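Local coordinates for protein aldo-keto reductase family 1, member B4 (Aldose reductase) (Schistosoma japonicum, PDB 4HBK) that probably reduces aldehydes and ketones to alcohols with NADPH, as an aldose reductase of the aldo/keto reductase family, at residues Q215-V228 against L277-V289. Residues are numbered along the deposited sequence; the frame is centred on the assembly and turned at random.
Sequences QIEIHANFPNIKLV and LLRYLLQRKLIVV
R284, in the turn that follows helix 273-283, reaches over to the loop that follows strand 213-217 and holds it by one backbone oxygen. The fold is the (beta/alpha)8 barrel of the aldo/keto reductases: strand 213-217 and strand 287-288 both belong to the barrel wall, with strand 237-241 between them, and the contact joins the loop and helix start after the first to the helix and turn before the last. I218 fills the tight centre. With CG1 beside the backbone N (chi1 -44°), its CG2 is turned to L281 CD2 at 3.6 Å. The same methyl lies 3.9 Å from L286 CD1, while V228 CG1 meets L286 CD2 from the adjoining helix. Farther along the loop, A220 packs its CB against L277 CD2 at 3.8 Å, and a water takes the N-H of A220 and donates to L277 O, bridging the two backbones. Y280 sends its hydroxyl past P223 CB to N318 of helix 311-319, which also covers R284 with M314. The contact is looser toward Q215, whose NE2 comes no nearer to V289 than 4.5 Å from CG2; that NE2 is hydrogen-bonded to D77, and the side chain lies near K111, predicted to lower the pKa of Y82, the probable proton donor. Toward solvent, partly exposed I225 lays CD1 over one face of the R284 guanidinium, 3.6 Å from NH2. A bend at chi3 (51°) turns that group end-on to P223: NH1 donates to P223 O at 3.0 Å on a lone pair in the carbonyl plane, and NH2 reaches the same oxygen at 2.8 Å, tilted 29° from that plane.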
loop_
_atom_site.group_PDB
_atom_site.type_symbol
_atom_site.label_atom_id
_atom_site.label_comp_id
_atom_site.label_asym_id
_atom_site.label_seq_id
_atom_site.Cartn_x
_atom_site.Cartn_y
_atom_site.Cartn_z
ATOM N N GLN A 215 5.392 -0.832 -1.378
ATOM C CA GLN A 215 4.490 -0.795 -0.232
ATOM C C GLN A 215 4.810 -1.989 0.651
ATOM O O GLN A 215 4.826 -3.119 0.182
ATOM C CB GLN A 215 3.006 -0.817 -0.664
ATOM C CG GLN A 215 2.021 -0.761 0.523
ATOM C CD GLN A 215 0.538 -0.668 0.118
ATOM O OE1 GLN A 215 -0.284 -1.450 0.590
ATOM N NE2 GLN A 215 0.196 0.303 -0.735
ATOM N N ILE A 216 5.076 -1.729 1.923
ATOM C CA ILE A 216 5.507 -2.759 2.858
ATOM C C ILE A 216 4.996 -2.385 4.237
ATOM O O ILE A 216 4.613 -1.234 4.462
ATOM C CB ILE A 216 7.045 -2.835 2.935
ATOM C CG1 ILE A 216 7.648 -1.415 2.968
ATOM C CG2 ILE A 216 7.599 -3.650 1.771
ATOM C CD1 ILE A 216 9.177 -1.374 3.116
ATOM N N GLU A 217 5.010 -3.345 5.161
ATOM C CA GLU A 217 4.640 -3.080 6.546
ATOM C C GLU A 217 5.676 -2.201 7.226
ATOM O O GLU A 217 6.858 -2.550 7.301
ATOM C CB GLU A 217 4.473 -4.384 7.329
ATOM C CG GLU A 217 4.381 -4.201 8.844
ATOM C CD GLU A 217 4.238 -5.534 9.574
ATOM O OE1 GLU A 217 4.152 -6.588 8.901
ATOM O OE2 GLU A 217 4.211 -5.525 10.820
ATOM N N ILE A 218 5.223 -1.056 7.723
ATOM C CA ILE A 218 6.095 -0.136 8.443
ATOM C C ILE A 218 5.312 0.572 9.559
ATOM O O ILE A 218 4.232 1.148 9.329
ATOM C CB ILE A 218 6.722 0.925 7.502
ATOM C CG1 ILE A 218 7.227 0.291 6.207
ATOM C CG2 ILE A 218 7.864 1.668 8.200
ATOM C CD1 ILE A 218 7.764 1.331 5.219
ATOM N N HIS A 219 5.857 0.521 10.768
ATOM C CA HIS A 219 5.278 1.232 11.898
ATOM C C HIS A 219 6.274 1.216 13.050
ATOM O O HIS A 219 7.331 0.576 12.968
ATOM C CB HIS A 219 3.945 0.606 12.312
ATOM C CG HIS A 219 4.020 -0.873 12.499
ATOM N ND1 HIS A 219 4.470 -1.446 13.665
ATOM C CD2 HIS A 219 3.751 -1.894 11.652
ATOM C CE1 HIS A 219 4.448 -2.763 13.543
ATOM N NE2 HIS A 219 4.022 -3.062 12.327
ATOM N N ALA A 220 5.949 1.931 14.120
ATOM C CA ALA A 220 6.901 2.120 15.200
ATOM C C ALA A 220 7.355 0.803 15.820
ATOM O O ALA A 220 8.432 0.743 16.389
ATOM C CB ALA A 220 6.324 3.053 16.261
ATOM N N ASN A 221 6.544 -0.247 15.704
ATOM C CA ASN A 221 6.909 -1.554 16.259
ATOM C C ASN A 221 7.558 -2.455 15.221
ATOM O O ASN A 221 7.917 -3.594 15.520
ATOM C CB ASN A 221 5.701 -2.265 16.889
ATOM C CG ASN A 221 5.631 -2.076 18.396
ATOM O OD1 ASN A 221 6.569 -1.566 19.022
ATOM N ND2 ASN A 221 4.525 -2.504 18.989
ATOM N N PHE A 222 7.687 -1.941 14.002
ATOM C CA PHE A 222 8.454 -2.614 12.955
ATOM C C PHE A 222 8.959 -1.607 11.928
ATOM O O PHE A 222 8.344 -1.411 10.878
ATOM C CB PHE A 222 7.632 -3.706 12.277
ATOM C CG PHE A 222 8.453 -4.619 11.431
ATOM C CD1 PHE A 222 9.370 -5.476 12.011
ATOM C CD2 PHE A 222 8.332 -4.608 10.055
ATOM C CE1 PHE A 222 10.152 -6.319 11.226
ATOM C CE2 PHE A 222 9.104 -5.442 9.272
ATOM C CZ PHE A 222 10.015 -6.303 9.859
ATOM N N PRO A 223 10.087 -0.953 12.234
ATOM C CA PRO A 223 10.498 0.214 11.449
ATOM C C PRO A 223 10.982 -0.138 10.046
ATOM O O PRO A 223 10.974 0.736 9.183
ATOM C CB PRO A 223 11.632 0.831 12.292
ATOM C CG PRO A 223 11.491 0.210 13.669
ATOM C CD PRO A 223 10.962 -1.172 13.398
ATOM N N ASN A 224 11.372 -1.386 9.816
ATOM C CA ASN A 224 11.819 -1.821 8.489
ATOM C C ASN A 224 12.867 -0.878 7.907
ATOM O O ASN A 224 12.821 -0.560 6.719
ATOM C CB ASN A 224 10.621 -1.890 7.538
ATOM C CG ASN A 224 10.630 -3.127 6.665
ATOM O OD1 ASN A 224 11.674 -3.736 6.448
ATOM N ND2 ASN A 224 9.455 -3.508 6.154
ATOM N N ILE A 225 13.817 -0.449 8.739
ATOM C CA ILE A 225 14.798 0.581 8.364
ATOM C C ILE A 225 15.688 0.224 7.164
ATOM O O ILE A 225 15.818 1.006 6.225
ATOM C CB ILE A 225 15.730 0.968 9.548
ATOM C CG1 ILE A 225 14.929 1.378 10.785
ATOM C CG2 ILE A 225 16.635 2.120 9.158
ATOM C CD1 ILE A 225 14.553 2.825 10.808
ATOM N N LYS A 226 16.317 -0.943 7.207
ATOM C CA LYS A 226 17.257 -1.324 6.156
ATOM C C LYS A 226 16.625 -1.376 4.767
ATOM O O LYS A 226 17.199 -0.884 3.796
ATOM C CB LYS A 226 17.948 -2.647 6.488
ATOM C CG LYS A 226 18.947 -2.526 7.625
ATOM C CD LYS A 226 19.677 -3.834 7.874
ATOM C CE LYS A 226 20.816 -3.634 8.860
ATOM N NZ LYS A 226 21.719 -4.815 8.945
ATOM N N LEU A 227 15.446 -1.975 4.681
ATOM C CA LEU A 227 14.731 -2.065 3.423
ATOM C C LEU A 227 14.297 -0.682 2.954
ATOM O O LEU A 227 14.419 -0.354 1.777
ATOM C CB LEU A 227 13.512 -2.972 3.573
ATOM C CG LEU A 227 12.716 -3.161 2.284
ATOM C CD1 LEU A 227 13.663 -3.591 1.159
ATOM C CD2 LEU A 227 11.570 -4.166 2.484
ATOM N N VAL A 228 13.787 0.131 3.873
ATOM C CA VAL A 228 13.335 1.466 3.505
ATOM C C VAL A 228 14.501 2.293 2.984
ATOM O O VAL A 228 14.386 2.996 1.976
ATOM C CB VAL A 228 12.707 2.216 4.685
ATOM C CG1 VAL A 228 12.594 3.693 4.339
ATOM C CG2 VAL A 228 11.326 1.621 5.040
ATOM N N LEU A 277 1.985 8.382 15.690
ATOM C CA LEU A 277 2.481 7.213 14.954
ATOM C C LEU A 277 2.595 7.472 13.441
ATOM O O LEU A 277 3.546 7.034 12.786
ATOM C CB LEU A 277 1.596 5.985 15.225
ATOM C CG LEU A 277 1.650 5.436 16.665
ATOM C CD1 LEU A 277 0.600 4.365 16.931
ATOM C CD2 LEU A 277 3.047 4.885 16.960
ATOM N N LEU A 278 1.614 8.173 12.888
ATOM C CA LEU A 278 1.636 8.532 11.475
ATOM C C LEU A 278 2.675 9.614 11.166
ATOM O O LEU A 278 3.363 9.538 10.151
ATOM C CB LEU A 278 0.249 8.988 11.021
ATOM C CG LEU A 278 -0.821 7.894 11.048
ATOM C CD1 LEU A 278 -2.180 8.468 10.775
ATOM C CD2 LEU A 278 -0.494 6.844 10.015
ATOM N N ARG A 279 2.786 10.621 12.030
ATOM C CA ARG A 279 3.759 11.686 11.813
ATOM C C ARG A 279 5.164 11.105 11.818
ATOM O O ARG A 279 6.036 11.558 11.075
ATOM C CB ARG A 279 3.653 12.758 12.890
ATOM C CG ARG A 279 4.545 13.962 12.638
ATOM C CD ARG A 279 3.954 14.853 11.558
ATOM N NE ARG A 279 4.987 15.705 10.984
ATOM C CZ ARG A 279 4.802 16.534 9.966
ATOM N NH1 ARG A 279 3.605 16.636 9.391
ATOM N NH2 ARG A 279 5.820 17.267 9.525
ATOM N N TYR A 280 5.366 10.097 12.660
ATOM C CA TYR A 280 6.640 9.417 12.756
ATOM C C TYR A 280 7.038 8.867 11.382
ATOM O O TYR A 280 8.174 9.029 10.932
ATOM C CB TYR A 280 6.551 8.282 13.788
ATOM C CG TYR A 280 7.552 7.170 13.557
ATOM C CD1 TYR A 280 8.891 7.346 13.869
ATOM C CD2 TYR A 280 7.158 5.951 13.025
ATOM C CE1 TYR A 280 9.813 6.338 13.660
ATOM C CE2 TYR A 280 8.071 4.934 12.806
ATOM C CZ TYR A 280 9.402 5.137 13.118
ATOM O OH TYR A 280 10.336 4.144 12.909
ATOM N N LEU A 281 6.088 8.219 10.717
ATOM C CA LEU A 281 6.342 7.629 9.415
ATOM C C LEU A 281 6.481 8.715 8.364
ATOM O O LEU A 281 7.350 8.631 7.487
ATOM C CB LEU A 281 5.224 6.657 9.033
ATOM C CG LEU A 281 5.073 5.442 9.949
ATOM C CD1 LEU A 281 3.787 4.711 9.627
ATOM C CD2 LEU A 281 6.271 4.505 9.809
ATOM N N LEU A 282 5.635 9.740 8.446
ATOM C CA LEU A 282 5.730 10.838 7.485
ATOM C C LEU A 282 7.114 11.517 7.515
ATOM O O LEU A 282 7.679 11.862 6.469
ATOM C CB LEU A 282 4.607 11.853 7.698
ATOM C CG LEU A 282 3.193 11.364 7.355
ATOM C CD1 LEU A 282 2.142 12.346 7.863
ATOM C CD2 LEU A 282 3.055 11.171 5.859
ATOM N N GLN A 283 7.671 11.683 8.710
ATOM C CA GLN A 283 8.976 12.335 8.839
ATOM C C GLN A 283 10.140 11.444 8.376
ATOM O O GLN A 283 11.255 11.929 8.172
ATOM C CB GLN A 283 9.178 12.898 10.252
ATOM C CG GLN A 283 8.184 14.042 10.549
ATOM C CD GLN A 283 8.441 14.772 11.855
ATOM O OE1 GLN A 283 7.545 15.404 12.399
ATOM N NE2 GLN A 283 9.665 14.696 12.355
ATOM N N ARG A 284 9.870 10.153 8.183
ATOM C CA ARG A 284 10.833 9.279 7.511
ATOM C C ARG A 284 10.646 9.275 5.982
ATOM O O ARG A 284 11.201 8.432 5.276
ATOM C CB ARG A 284 10.776 7.855 8.077
ATOM C CG ARG A 284 11.266 7.734 9.522
ATOM C CD ARG A 284 11.127 6.299 10.047
ATOM N NE ARG A 284 11.728 5.314 9.142
ATOM C CZ ARG A 284 11.397 4.025 9.109
ATOM N NH1 ARG A 284 10.465 3.555 9.936
ATOM N NH2 ARG A 284 11.994 3.203 8.242
ATOM N N LYS A 285 9.865 10.229 5.483
ATOM C CA LYS A 285 9.642 10.414 4.046
ATOM C C LYS A 285 8.829 9.282 3.429
ATOM O O LYS A 285 9.062 8.890 2.285
ATOM C CB LYS A 285 10.973 10.609 3.309
ATOM C CG LYS A 285 11.849 11.672 3.958
ATOM C CD LYS A 285 12.490 12.599 2.942
ATOM C CE LYS A 285 13.862 12.100 2.493
ATOM N NZ LYS A 285 14.677 13.191 1.838
ATOM N N LEU A 286 7.867 8.774 4.201
ATOM C CA LEU A 286 6.998 7.678 3.765
ATOM C C LEU A 286 5.617 8.204 3.403
ATOM O O LEU A 286 5.190 9.245 3.905
ATOM C CB LEU A 286 6.853 6.641 4.884
ATOM C CG LEU A 286 8.189 6.093 5.394
ATOM C CD1 LEU A 286 8.015 5.267 6.656
ATOM C CD2 LEU A 286 8.880 5.261 4.307
ATOM N N ILE A 287 4.938 7.489 2.514
ATOM C CA ILE A 287 3.505 7.657 2.312
ATOM C C ILE A 287 2.841 6.787 3.365
ATOM O O ILE A 287 3.421 5.792 3.782
ATOM C CB ILE A 287 3.082 7.159 0.917
ATOM C CG1 ILE A 287 3.724 8.024 -0.185
ATOM C CG2 ILE A 287 1.579 7.150 0.785
ATOM C CD1 ILE A 287 4.889 7.354 -0.890
ATOM N N VAL A 288 1.650 7.151 3.829
ATOM C CA VAL A 288 0.942 6.275 4.758
ATOM C C VAL A 288 -0.480 6.010 4.284
ATOM O O VAL A 288 -1.150 6.915 3.776
ATOM C CB VAL A 288 0.939 6.837 6.213
ATOM C CG1 VAL A 288 2.376 6.995 6.725
ATOM C CG2 VAL A 288 0.174 8.161 6.287
ATOM N N VAL A 289 -0.942 4.775 4.463
ATOM C CA VAL A 289 -2.289 4.397 4.054
ATOM C C VAL A 289 -3.018 3.679 5.200
ATOM O O VAL A 289 -3.349 2.499 5.099
ATOM C CB VAL A 289 -2.276 3.539 2.746
ATOM C CG1 VAL A 289 -1.785 4.378 1.558
ATOM C CG2 VAL A 289 -1.388 2.317 2.907
HETATM O O HOH W 1 3.959 4.133 13.232
#